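PDB 5FFN: enzyme subtilase SubTY from Bacillus sp. TY145 from Bacillus sp., which probably cleaves peptide bonds in proteins as a serine endopeptidase of the subtilase family, binding calcium and sodium ions. Local coordinates for residues A[9-14]-A[18-23]; A[53-56]-A[60-63]; A[78-83]-A[256-261]; A[101-106]-A[125-130]. All coordinates share one frame; numbering follows the deposited sequence.

How the contacts relate
Contacts 1, 2 and 3 come in that order along the chain, and contact 4 is nested inside the loop that contact 3 closes. Contact 3 lies near the middle of the chain, where helices 72-81 and 250-267 meet. Contact 1 packs against it through G10, I11 and I14, which touch H256 or L260; their centres are 12 Å apart. Beyond the centre, contacts 2 and 4 have centres 10 Å apart and share the mixed sheet, in which strands 49-54 and 99-104 are parallel neighbours, probably hydrogen-bonded through the backbones of K53 and F55 to K104. Contacts 1 and 2, 35 Å apart between centres, lie on opposite sides of the chain's centre.

Contact 1: residues A[9-14]-A[18-23]; sequences WGIKSI and QSITKT
K12 CG stands anti to the carbonyl carbon (chi1 -71°), and the extended chain beyond it carries its methylenes across the amide of Q18 at about a right angle; the bend at chi4 then turns NZ toward the backbone oxygen of T7, to which it bonds. Q18 CB leads away from the helix, but the fold at chi2 (-54°) brings the amide back toward it. K12 CD rests 3.5 Å from Q18 NE2, and K12 CE comes within 3.3 Å of the backbone oxygen, Q18 O, while K12 CB approaches the amide from the helix side. A water joins the two segments nearer the start of the helix, donating to W9 O at 3.0 Å and to Q18 OE1 at 3.1 Å.

The segments belong to helix 9-15 and to the irregular chain that doubles back along it before strand 29-35, a helix followed by an irregular returning segment in the N-terminal region of this subtilase. Along the return the contact becomes apolar. I20 CG1 slides past K12 CG in the opposite direction, and I20 CD1 meets I11 CG2 crosswise at 4.1 Å. The methyl of T23 presses more closely, with T23 CG2 3.5 Å from I11 CG2, while T23 OG1 turns elsewhere to bond G93 O. On another side of the helix S13 OG bonds the hydroxyls of Y202 and Y307, and I11 also packs on H256 of helix 250-267.

Contact 2: residues A[53-56]-A[60-63]; sequences KDFT and PLVD
A beta hairpin at the edge of the main sheet folds strand 49-54 back onto the short strand 62-63. D54 and V62 form its antiparallel hydrogen-bonded pair: V62 N donates to D54 O at 2.9 Å, nearly straight (170°) and in the carbonyl plane, and D54 N returns a more bent bond to V62 O at 2.9 Å. K53 faces D63 in the adjoining non-hydrogen-bonded pair. With CG anti to the backbone N (chi1 -171°), the D54 carboxylate reaches along its own chain, and D54 OD1 accepts T56 N at 2.9 Å from above the carboxylate plane, closing an Asx turn; T56 OG1 takes the syn side of the same oxygen at 2.6 Å. F55 and L61 lie side by side, pointing the same way, with F55 CE2 4.1 Å from L61 CD1. The extended K53 chain brings K53 CE to 3.6 Å from D63 OD2, yet its ammonium bonds H123 and Q51 instead. K53 NZ stays 4.4 Å from D63 OD2, a separation beyond a salt bridge, so the hairpin is held by backbone bonds and apolar packing, and D63 would probably add only a general electrostatic pull.

Contact 3: residues A[78-83]-A[256-261]; sequences GTVLAH and HVAGLA
The CH-pi contact between T79 and H256 dominates the side-chain packing. The T79 side chain is rotated with its methyl opposite the backbone N and OG1 beside that N (chi1 -66°), and this sends the methyl rather than the hydroxyl over one face of the imidazole. It lies 3.5 Å from the ring centroid and only 15° off the ring normal, displaced toward the ND1-CE1 side of the rim, where T79 CG2 to H256 ND1 measures 3.4 Å. The hydrogen bond from H256 ND1 to M252 O, one turn earlier in the same helix, helps to fix the rotation of the ring. Further round the imidazole, G10 and I11 of helix 9-15 come up to NE2, while V235 of strand 235-238 touches both T79 and H256.

Apolar and backbone packing follows at the next residue, V80, and about one turn on in the other helix, at A258 and G259. The alpha carbons of V80 and G259 come to 4.3 Å, a separation allowed by the missing side chain of the glycine. V80 CG1 rests 4.0 Å from G259 CA, and the carbonyl oxygen V80 O lies equally near that carbon. The other valine methyl is a looser neighbour, V80 CG2 standing 4.4 Å from A258 CB. Small residues thus let V80 settle directly on the backbone of helix 250-267.

Polar support comes from the flanks: T79 and V80 share backbone hydrogen bonds with V94 and A95. This close pairing of helices 72-81 and 250-267 is consistent with the subtilisin-like fold, in which the helices that begin at the catalytic histidine and serine lie together in the core.

Contact 4: residues A[101-106]-A[125-130]; sequences WAYKVL and ADEASR
W101 and Y103 reach from the strand to one glutamate of the helix. The far carbons of the six-membered ring of the indole do the touching, E127 CB coming obliquely to W101 CZ3 at 3.5 Å, while the backbone nitrogen of A128 sits at the ring edge, in plane, 3.9 Å from W101 CH2. Y103 comes up beside it: its hydroxyl lies over the aliphatic part of the glutamate, Y103 OH to E127 CG being 3.6 Å. The indole and the phenol oxygen thus both meet the methylenes of E127, and the bend at chi2 (-71°) leaves the carboxylate to R130 and Q51.

Strand 99-104 and helix 114-131 form the first half of a beta-alpha-beta crossover in the parallel core of the subtilase fold; the chain returns through strand 134-142, on the far side of strand 29-35. The axes of the segments 101-104 and 125-130 run nearly antiparallel (155°), 12.5 Å apart, a gap bridged by the long aromatic side chains.

Outward from the rings, R130 meets E127 in a salt bridge from one turn along the helix, and R130 NH2 donates to E127 OE1 at 2.9 Å. Q51 of the neighbouring strand bonds both Y103 OH and E127 OE1, tying the phenol and the carboxylate to one amide. F55 meets the Y103 ring from the adjacent hairpin.

Contact 1: residues A[9-14]-A[18-23]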
loop_
_atom_site.group_PDB
_atom_site.type_symbol
_atom_site.label_atom_id
_atom_site.label_comp_id
_atom_site.label_asym_id
_atom_site.label_seq_id
_atom_site.Cartn_x
_atom_site.Cartn_y
_atom_site.Cartn_z
ATOM N N TRP A 9 15.234 7.271 -1.372
ATOM C CA TRP A 9 14.724 8.422 -2.106
ATOM C C TRP A 9 13.323 8.877 -1.670
ATOM O O TRP A 9 13.066 10.070 -1.569
ATOM C CB TRP A 9 14.780 8.174 -3.596
ATOM C CG TRP A 9 13.695 7.402 -4.226
ATOM C CD1 TRP A 9 13.698 6.064 -4.502
ATOM C CD2 TRP A 9 12.449 7.911 -4.700
ATOM N NE1 TRP A 9 12.559 5.720 -5.159
ATOM C CE2 TRP A 9 11.756 6.831 -5.278
ATOM C CE3 TRP A 9 11.846 9.190 -4.703
ATOM C CZ2 TRP A 9 10.492 6.971 -5.870
ATOM C CZ3 TRP A 9 10.564 9.326 -5.318
ATOM C CH2 TRP A 9 9.920 8.228 -5.885
ATOM N N GLY A 10 12.430 7.928 -1.443
ATOM C CA GLY A 10 11.047 8.278 -1.049
ATOM C C GLY A 10 10.964 9.017 0.278
ATOM O O GLY A 10 10.089 9.863 0.489
ATOM N N ILE A 11 11.878 8.654 1.178
ATOM C CA ILE A 11 11.936 9.232 2.502
ATOM C C ILE A 11 12.464 10.640 2.358
ATOM O O ILE A 11 11.875 11.555 2.911
ATOM C CB ILE A 11 12.789 8.397 3.477
ATOM C CG1 ILE A 11 12.282 6.946 3.540
ATOM C CG2 ILE A 11 12.795 9.030 4.862
ATOM C CD1 ILE A 11 10.842 6.783 4.124
ATOM N N LYS A 12 13.583 10.812 1.643
ATOM C CA LYS A 12 14.109 12.160 1.356
ATOM C C LYS A 12 13.061 13.012 0.643
ATOM O O LYS A 12 12.868 14.192 0.958
ATOM C CB LYS A 12 15.321 12.074 0.458
ATOM C CG LYS A 12 16.604 11.495 1.128
ATOM C CD LYS A 12 17.698 11.407 0.027
ATOM C CE LYS A 12 19.088 11.253 0.597
ATOM N NZ LYS A 12 19.532 9.845 0.876
ATOM N N SER A 13 12.364 12.396 -0.304
ATOM C CA SER A 13 11.373 13.115 -1.096
ATOM C C SER A 13 10.186 13.593 -0.231
ATOM O O SER A 13 9.768 14.761 -0.296
ATOM C CB SER A 13 10.880 12.239 -2.252
ATOM O OG SER A 13 9.865 12.923 -2.992
ATOM N N ILE A 14 9.622 12.701 0.563
ATOM C CA ILE A 14 8.429 13.083 1.345
ATOM C C ILE A 14 8.777 14.074 2.458
ATOM O O ILE A 14 7.931 14.856 2.886
ATOM C CB ILE A 14 7.654 11.833 1.851
ATOM C CG1 ILE A 14 6.180 12.174 2.124
ATOM C CG2 ILE A 14 8.306 11.183 3.009
ATOM C CD1 ILE A 14 5.322 10.978 2.463
ATOM N N GLN A 18 16.779 16.672 0.782
ATOM C CA GLN A 18 17.706 15.712 0.199
ATOM C C GLN A 18 18.907 15.481 1.098
ATOM O O GLN A 18 19.655 14.520 0.923
ATOM C CB GLN A 18 18.124 16.169 -1.190
ATOM C CG GLN A 18 16.997 16.151 -2.195
ATOM C CD GLN A 18 16.329 14.788 -2.252
ATOM O OE1 GLN A 18 15.127 14.661 -1.997
ATOM N NE2 GLN A 18 17.117 13.761 -2.537
ATOM N N SER A 19 19.027 16.296 2.126
ATOM C CA SER A 19 20.169 16.221 3.019
ATOM C C SER A 19 19.939 15.341 4.259
ATOM O O SER A 19 20.907 15.007 4.948
ATOM C CB SER A 19 20.554 17.624 3.444
ATOM O OG SER A 19 19.784 18.063 4.556
ATOM N N ILE A 20 18.699 14.948 4.569
ATOM C CA ILE A 20 18.481 14.180 5.809
ATOM C C ILE A 20 19.221 12.833 5.835
ATOM O O ILE A 20 19.339 12.147 4.816
ATOM C CB ILE A 20 16.988 13.879 6.096
ATOM C CG1 ILE A 20 16.318 13.201 4.900
ATOM C CG2 ILE A 20 16.222 15.136 6.535
ATOM C CD1 ILE A 20 15.075 12.435 5.331
ATOM N N THR A 21 19.653 12.455 7.020
ATOM C CA THR A 21 20.306 11.168 7.267
ATOM C C THR A 21 19.532 10.375 8.325
ATOM O O THR A 21 19.882 9.228 8.640
ATOM C CB THR A 21 21.749 11.393 7.784
ATOM O OG1 THR A 21 21.700 12.185 8.969
ATOM C CG2 THR A 21 22.567 12.129 6.765
ATOM N N LYS A 22 18.501 10.997 8.897
ATOM C CA LYS A 22 17.588 10.313 9.793
ATOM C C LYS A 22 16.231 11.007 9.844
ATOM O O LYS A 22 16.073 12.154 9.406
ATOM C CB LYS A 22 18.158 10.179 11.210
ATOM C CG LYS A 22 18.371 11.459 11.968
ATOM C CD LYS A 22 18.599 11.176 13.486
ATOM C CE LYS A 22 17.303 10.903 14.232
ATOM N NZ LYS A 22 17.508 10.907 15.711
ATOM N N THR A 23 15.254 10.302 10.389
ATOM C CA THR A 23 13.903 10.820 10.525
ATOM C C THR A 23 13.512 10.797 11.980
ATOM O O THR A 23 14.194 10.173 12.789
ATOM C CB THR A 23 12.904 9.976 9.708
ATOM O OG1 THR A 23 12.954 8.618 10.175
ATOM C CG2 THR A 23 13.208 10.062 8.221
HETATM O O HOH W 1 14.723 11.868 -3.254
#

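Contact 2: residues A[53-56]-A[60-63]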
loop_
_atom_site.group_PDB
_atom_site.type_symbol
_atom_site.label_atom_id
_atom_site.label_comp_id
_atom_site.label_asym_id
_atom_site.label_seq_id
_atom_site.Cartn_x
_atom_site.Cartn_y
_atom_site.Cartn_z
ATOM N N LYS A 53 -0.317 -10.432 15.450
ATOM C CA LYS A 53 -1.444 -11.350 15.359
ATOM C C LYS A 53 -1.577 -11.933 13.945
ATOM O O LYS A 53 -1.174 -11.296 12.969
ATOM C CB LYS A 53 -2.755 -10.656 15.750
ATOM C CG LYS A 53 -2.765 -10.123 17.165
ATOM C CD LYS A 53 -4.042 -9.436 17.553
ATOM C CE LYS A 53 -4.043 -9.133 19.056
ATOM N NZ LYS A 53 -4.979 -8.121 19.445
ATOM N N ASP A 54 -2.118 -13.159 13.865
ATOM C CA ASP A 54 -2.182 -13.894 12.607
ATOM C C ASP A 54 -3.612 -14.356 12.366
ATOM O O ASP A 54 -4.199 -15.079 13.195
ATOM C CB ASP A 54 -1.202 -15.084 12.649
ATOM C CG ASP A 54 -1.020 -15.788 11.307
ATOM O OD1 ASP A 54 -1.766 -15.541 10.309
ATOM O OD2 ASP A 54 -0.096 -16.618 11.254
ATOM N N PHE A 55 -4.170 -13.915 11.226
ATOM C CA PHE A 55 -5.539 -14.202 10.833
ATOM C C PHE A 55 -5.630 -15.262 9.744
ATOM O O PHE A 55 -6.732 -15.545 9.248
ATOM C CB PHE A 55 -6.212 -12.907 10.357
ATOM C CG PHE A 55 -6.376 -11.887 11.460
ATOM C CD1 PHE A 55 -5.308 -11.103 11.850
ATOM C CD2 PHE A 55 -7.560 -11.730 12.111
ATOM C CE1 PHE A 55 -5.456 -10.152 12.885
ATOM C CE2 PHE A 55 -7.703 -10.807 13.148
ATOM C CZ PHE A 55 -6.624 -10.019 13.523
ATOM N N THR A 56 -4.505 -15.865 9.402
ATOM C CA THR A 56 -4.426 -16.780 8.266
ATOM C C THR A 56 -4.431 -18.281 8.641
ATOM O O THR A 56 -4.383 -19.129 7.755
ATOM C CB THR A 56 -3.205 -16.489 7.378
ATOM O OG1 THR A 56 -1.995 -16.872 8.034
ATOM C CG2 THR A 56 -3.114 -14.962 6.956
ATOM N N PRO A 60 -8.868 -18.830 13.741
ATOM C CA PRO A 60 -9.115 -17.510 13.134
ATOM C C PRO A 60 -8.328 -16.316 13.725
ATOM O O PRO A 60 -8.305 -15.229 13.112
ATOM C CB PRO A 60 -10.625 -17.285 13.351
ATOM C CG PRO A 60 -11.177 -18.576 13.804
ATOM C CD PRO A 60 -10.061 -19.333 14.446
ATOM N N LEU A 61 -7.724 -16.499 14.902
ATOM C CA LEU A 61 -6.789 -15.511 15.428
ATOM C C LEU A 61 -5.743 -16.210 16.289
ATOM O O LEU A 61 -6.061 -16.881 17.279
ATOM C CB LEU A 61 -7.527 -14.410 16.205
ATOM C CG LEU A 61 -6.786 -13.074 16.443
ATOM C CD1 LEU A 61 -7.739 -12.044 17.028
ATOM C CD2 LEU A 61 -5.624 -13.242 17.345
ATOM N N VAL A 62 -4.501 -16.096 15.865
ATOM C CA VAL A 62 -3.386 -16.568 16.631
ATOM C C VAL A 62 -2.631 -15.330 17.124
ATOM O O VAL A 62 -1.995 -14.629 16.363
ATOM C CB VAL A 62 -2.524 -17.474 15.808
ATOM C CG1 VAL A 62 -1.272 -17.884 16.580
ATOM C CG2 VAL A 62 -3.387 -18.685 15.335
ATOM N N ASP A 63 -2.748 -15.071 18.418
ATOM C CA ASP A 63 -2.101 -13.933 19.032
ATOM C C ASP A 63 -0.665 -14.300 19.368
ATOM O O ASP A 63 -0.382 -15.367 19.907
ATOM C CB ASP A 63 -2.921 -13.498 20.252
ATOM C CG ASP A 63 -2.546 -12.128 20.751
ATOM O OD1 ASP A 63 -1.489 -11.635 20.353
ATOM O OD2 ASP A 63 -3.277 -11.598 21.607
HETATM O O HOH W 2 -9.443 -14.678 10.490
#

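Contact 3: residues A[78-83]-A[256-261]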
loop_
_atom_site.group_PDB
_atom_site.type_symbol
_atom_site.label_atom_id
_atom_site.label_comp_id
_atom_site.label_asym_id
_atom_site.label_seq_id
_atom_site.Cartn_x
_atom_site.Cartn_y
_atom_site.Cartn_z
ATOM N N GLY A 78 8.751 -1.202 7.281
ATOM C CA GLY A 78 9.986 -0.406 7.365
ATOM C C GLY A 78 9.799 1.003 6.791
ATOM O O GLY A 78 10.304 2.003 7.332
ATOM N N THR A 79 9.003 1.092 5.734
ATOM C CA THR A 79 8.760 2.400 5.099
ATOM C C THR A 79 7.972 3.242 6.073
ATOM O O THR A 79 8.237 4.446 6.219
ATOM C CB THR A 79 8.075 2.222 3.709
ATOM O OG1 THR A 79 8.959 1.564 2.767
ATOM C CG2 THR A 79 7.662 3.577 3.127
ATOM N N VAL A 80 7.026 2.617 6.798
ATOM C CA VAL A 80 6.252 3.342 7.781
ATOM C C VAL A 80 7.150 3.870 8.914
ATOM O O VAL A 80 7.075 5.060 9.321
ATOM C CB VAL A 80 5.144 2.480 8.405
ATOM C CG1 VAL A 80 4.396 3.229 9.481
ATOM C CG2 VAL A 80 4.128 2.025 7.363
ATOM N N LEU A 81 7.946 2.966 9.475
ATOM C CA LEU A 81 8.479 3.253 10.795
ATOM C C LEU A 81 9.843 2.660 11.156
ATOM O O LEU A 81 10.149 2.637 12.346
ATOM C CB LEU A 81 7.428 2.970 11.876
ATOM C CG LEU A 81 6.664 1.629 11.827
ATOM C CD1 LEU A 81 7.598 0.423 12.007
ATOM C CD2 LEU A 81 5.587 1.595 12.873
ATOM N N ALA A 82 10.643 2.227 10.186
ATOM C CA ALA A 82 12.006 1.750 10.549
ATOM C C ALA A 82 12.740 2.916 11.244
ATOM O O ALA A 82 12.592 4.111 10.872
ATOM C CB ALA A 82 12.772 1.278 9.358
ATOM N N HIS A 83 13.539 2.563 12.256
ATOM C CA HIS A 83 14.086 3.570 13.165
ATOM C C HIS A 83 15.637 3.607 13.234
ATOM O O HIS A 83 16.175 4.198 14.151
ATOM C CB HIS A 83 13.455 3.403 14.554
ATOM C CG HIS A 83 13.601 2.027 15.130
ATOM N ND1 HIS A 83 14.791 1.336 15.089
ATOM C CD2 HIS A 83 12.715 1.220 15.754
ATOM C CE1 HIS A 83 14.633 0.164 15.674
ATOM N NE2 HIS A 83 13.381 0.060 16.071
ATOM N N HIS A 256 4.260 5.230 2.770
ATOM C CA HIS A 256 4.785 6.602 2.875
ATOM C C HIS A 256 3.684 7.466 3.443
ATOM O O HIS A 256 3.915 8.298 4.313
ATOM C CB HIS A 256 5.271 7.164 1.535
ATOM C CG HIS A 256 6.621 6.616 1.090
ATOM N ND1 HIS A 256 6.757 5.436 0.381
ATOM C CD2 HIS A 256 7.881 7.086 1.285
ATOM C CE1 HIS A 256 8.043 5.238 0.110
ATOM N NE2 HIS A 256 8.747 6.213 0.665
ATOM N N VAL A 257 2.466 7.228 2.965
ATOM C CA VAL A 257 1.323 7.997 3.400
ATOM C C VAL A 257 0.874 7.596 4.819
ATOM O O VAL A 257 0.571 8.457 5.629
ATOM C CB VAL A 257 0.157 7.899 2.382
ATOM C CG1 VAL A 257 -1.109 8.643 2.936
ATOM C CG2 VAL A 257 0.587 8.453 1.041
ATOM N N ALA A 258 0.820 6.302 5.117
ATOM C CA ALA A 258 0.483 5.849 6.465
ATOM C C ALA A 258 1.470 6.416 7.463
ATOM O O ALA A 258 1.083 6.890 8.540
ATOM C CB ALA A 258 0.468 4.349 6.522
ATOM N N GLY A 259 2.750 6.387 7.086
ATOM C CA GLY A 259 3.788 6.922 7.944
ATOM C C GLY A 259 3.650 8.431 8.149
ATOM O O GLY A 259 3.799 8.928 9.275
ATOM N N LEU A 260 3.436 9.150 7.059
ATOM C CA LEU A 260 3.228 10.593 7.113
ATOM C C LEU A 260 2.023 10.906 7.995
ATOM O O LEU A 260 2.103 11.786 8.868
ATOM C CB LEU A 260 3.038 11.186 5.738
ATOM C CG LEU A 260 2.827 12.714 5.727
ATOM C CD1 LEU A 260 4.035 13.416 6.278
ATOM C CD2 LEU A 260 2.464 13.227 4.322
ATOM N N ALA A 261 0.929 10.157 7.792
ATOM C CA ALA A 261 -0.246 10.279 8.659
ATOM C C ALA A 261 0.113 10.155 10.168
ATOM O O ALA A 261 -0.324 10.966 11.001
ATOM C CB ALA A 261 -1.311 9.238 8.279
#

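Contact 4: residues A[101-106]-A[125-130]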
loop_
_atom_site.group_PDB
_atom_site.type_symbol
_atom_site.label_atom_id
_atom_site.label_comp_id
_atom_site.label_asym_id
_atom_site.label_seq_id
_atom_site.Cartn_x
_atom_site.Cartn_y
_atom_site.Cartn_z
ATOM N N TRP A 101 1.362 -2.410 14.849
ATOM C CA TRP A 101 0.502 -3.566 15.055
ATOM C C TRP A 101 0.659 -4.431 13.784
ATOM O O TRP A 101 0.152 -4.083 12.694
ATOM C CB TRP A 101 -0.941 -3.195 15.309
ATOM C CG TRP A 101 -1.309 -2.411 16.596
ATOM C CD1 TRP A 101 -0.458 -1.997 17.581
ATOM C CD2 TRP A 101 -2.617 -2.036 17.014
ATOM N NE1 TRP A 101 -1.156 -1.381 18.588
ATOM C CE2 TRP A 101 -2.487 -1.394 18.276
ATOM C CE3 TRP A 101 -3.909 -2.179 16.458
ATOM C CZ2 TRP A 101 -3.564 -0.870 18.952
ATOM C CZ3 TRP A 101 -4.980 -1.665 17.151
ATOM C CH2 TRP A 101 -4.802 -1.031 18.415
ATOM N N ALA A 102 1.353 -5.558 13.919
ATOM C CA ALA A 102 1.686 -6.402 12.773
ATOM C C ALA A 102 0.619 -7.484 12.663
ATOM O O ALA A 102 0.615 -8.422 13.445
ATOM C CB ALA A 102 3.074 -7.001 12.904
ATOM N N TYR A 103 -0.315 -7.318 11.716
ATOM C CA TYR A 103 -1.426 -8.266 11.547
ATOM C C TYR A 103 -1.236 -9.027 10.254
ATOM O O TYR A 103 -1.245 -8.442 9.175
ATOM C CB TYR A 103 -2.753 -7.542 11.508
ATOM C CG TYR A 103 -3.316 -7.061 12.820
ATOM C CD1 TYR A 103 -2.537 -6.920 13.984
ATOM C CD2 TYR A 103 -4.658 -6.684 12.893
ATOM C CE1 TYR A 103 -3.097 -6.437 15.169
ATOM C CE2 TYR A 103 -5.220 -6.229 14.074
ATOM C CZ TYR A 103 -4.408 -6.095 15.222
ATOM O OH TYR A 103 -5.017 -5.610 16.375
ATOM N N LYS A 104 -1.027 -10.335 10.356
ATOM C CA LYS A 104 -0.806 -11.162 9.152
ATOM C C LYS A 104 -2.155 -11.598 8.589
ATOM O O LYS A 104 -2.924 -12.294 9.262
ATOM C CB LYS A 104 0.074 -12.385 9.445
ATOM C CG LYS A 104 0.329 -13.243 8.247
ATOM C CD LYS A 104 1.305 -14.378 8.534
ATOM C CE LYS A 104 1.745 -15.093 7.290
ATOM N NZ LYS A 104 2.698 -16.222 7.616
ATOM N N VAL A 105 -2.452 -11.137 7.374
ATOM C CA VAL A 105 -3.730 -11.402 6.684
ATOM C C VAL A 105 -3.524 -12.020 5.294
ATOM O O VAL A 105 -4.484 -12.412 4.641
ATOM C CB VAL A 105 -4.577 -10.094 6.520
ATOM C CG1 VAL A 105 -4.778 -9.461 7.865
ATOM C CG2 VAL A 105 -3.919 -9.148 5.548
ATOM N N LEU A 106 -2.283 -12.003 4.813
ATOM C CA LEU A 106 -1.910 -12.647 3.566
ATOM C C LEU A 106 -0.929 -13.762 3.886
ATOM O O LEU A 106 -0.133 -13.655 4.822
ATOM C CB LEU A 106 -1.221 -11.671 2.626
ATOM C CG LEU A 106 -2.033 -10.442 2.209
ATOM C CD1 LEU A 106 -1.130 -9.586 1.352
ATOM C CD2 LEU A 106 -3.292 -10.882 1.458
ATOM N N ALA A 125 -10.184 -2.049 14.659
ATOM C CA ALA A 125 -11.184 -1.078 15.128
ATOM C C ALA A 125 -11.596 -1.372 16.572
ATOM O O ALA A 125 -11.636 -0.467 17.413
ATOM C CB ALA A 125 -12.384 -1.070 14.226
ATOM N N ASP A 126 -11.799 -2.660 16.861
ATOM C CA ASP A 126 -12.172 -3.088 18.213
ATOM C C ASP A 126 -11.043 -2.825 19.198
ATOM O O ASP A 126 -11.289 -2.314 20.290
ATOM C CB ASP A 126 -12.580 -4.550 18.205
ATOM C CG ASP A 126 -13.943 -4.776 17.565
ATOM O OD1 ASP A 126 -14.733 -3.842 17.401
ATOM O OD2 ASP A 126 -14.252 -5.924 17.222
ATOM N N GLU A 127 -9.814 -3.120 18.793
ATOM C CA GLU A 127 -8.636 -2.859 19.621
ATOM C C GLU A 127 -8.466 -1.363 19.854
ATOM O O GLU A 127 -8.133 -0.933 20.971
ATOM C CB GLU A 127 -7.372 -3.435 18.995
ATOM C CG GLU A 127 -7.316 -4.950 19.024
ATOM C CD GLU A 127 -7.095 -5.488 20.426
ATOM O OE1 GLU A 127 -6.059 -5.203 21.035
ATOM O OE2 GLU A 127 -8.003 -6.165 20.910
ATOM N N ALA A 128 -8.679 -0.580 18.798
ATOM C CA ALA A 128 -8.582 0.882 18.893
ATOM C C ALA A 128 -9.592 1.463 19.873
ATOM O O ALA A 128 -9.245 2.284 20.735
ATOM C CB ALA A 128 -8.720 1.546 17.465
ATOM N N SER A 129 -10.838 1.032 19.760
ATOM C CA SER A 129 -11.856 1.518 20.660
ATOM C C SER A 129 -11.564 1.084 22.091
ATOM O O SER A 129 -11.766 1.868 23.017
ATOM C CB SER A 129 -13.232 1.029 20.240
ATOM O OG SER A 129 -13.226 -0.347 19.917
ATOM N N ARG A 130 -11.105 -0.143 22.282
ATOM C CA ARG A 130 -10.891 -0.658 23.648
ATOM C C ARG A 130 -9.759 0.101 24.327
ATOM O O ARG A 130 -9.906 0.572 25.467
ATOM C CB ARG A 130 -10.575 -2.149 23.646
ATOM C CG ARG A 130 -10.580 -2.727 25.069
ATOM C CD ARG A 130 -10.244 -4.172 25.067
ATOM N NE ARG A 130 -8.804 -4.312 24.918
ATOM C CZ ARG A 130 -8.205 -4.722 23.831
ATOM N NH1 ARG A 130 -8.941 -5.069 22.770
ATOM N NH2 ARG A 130 -6.866 -4.796 23.817
#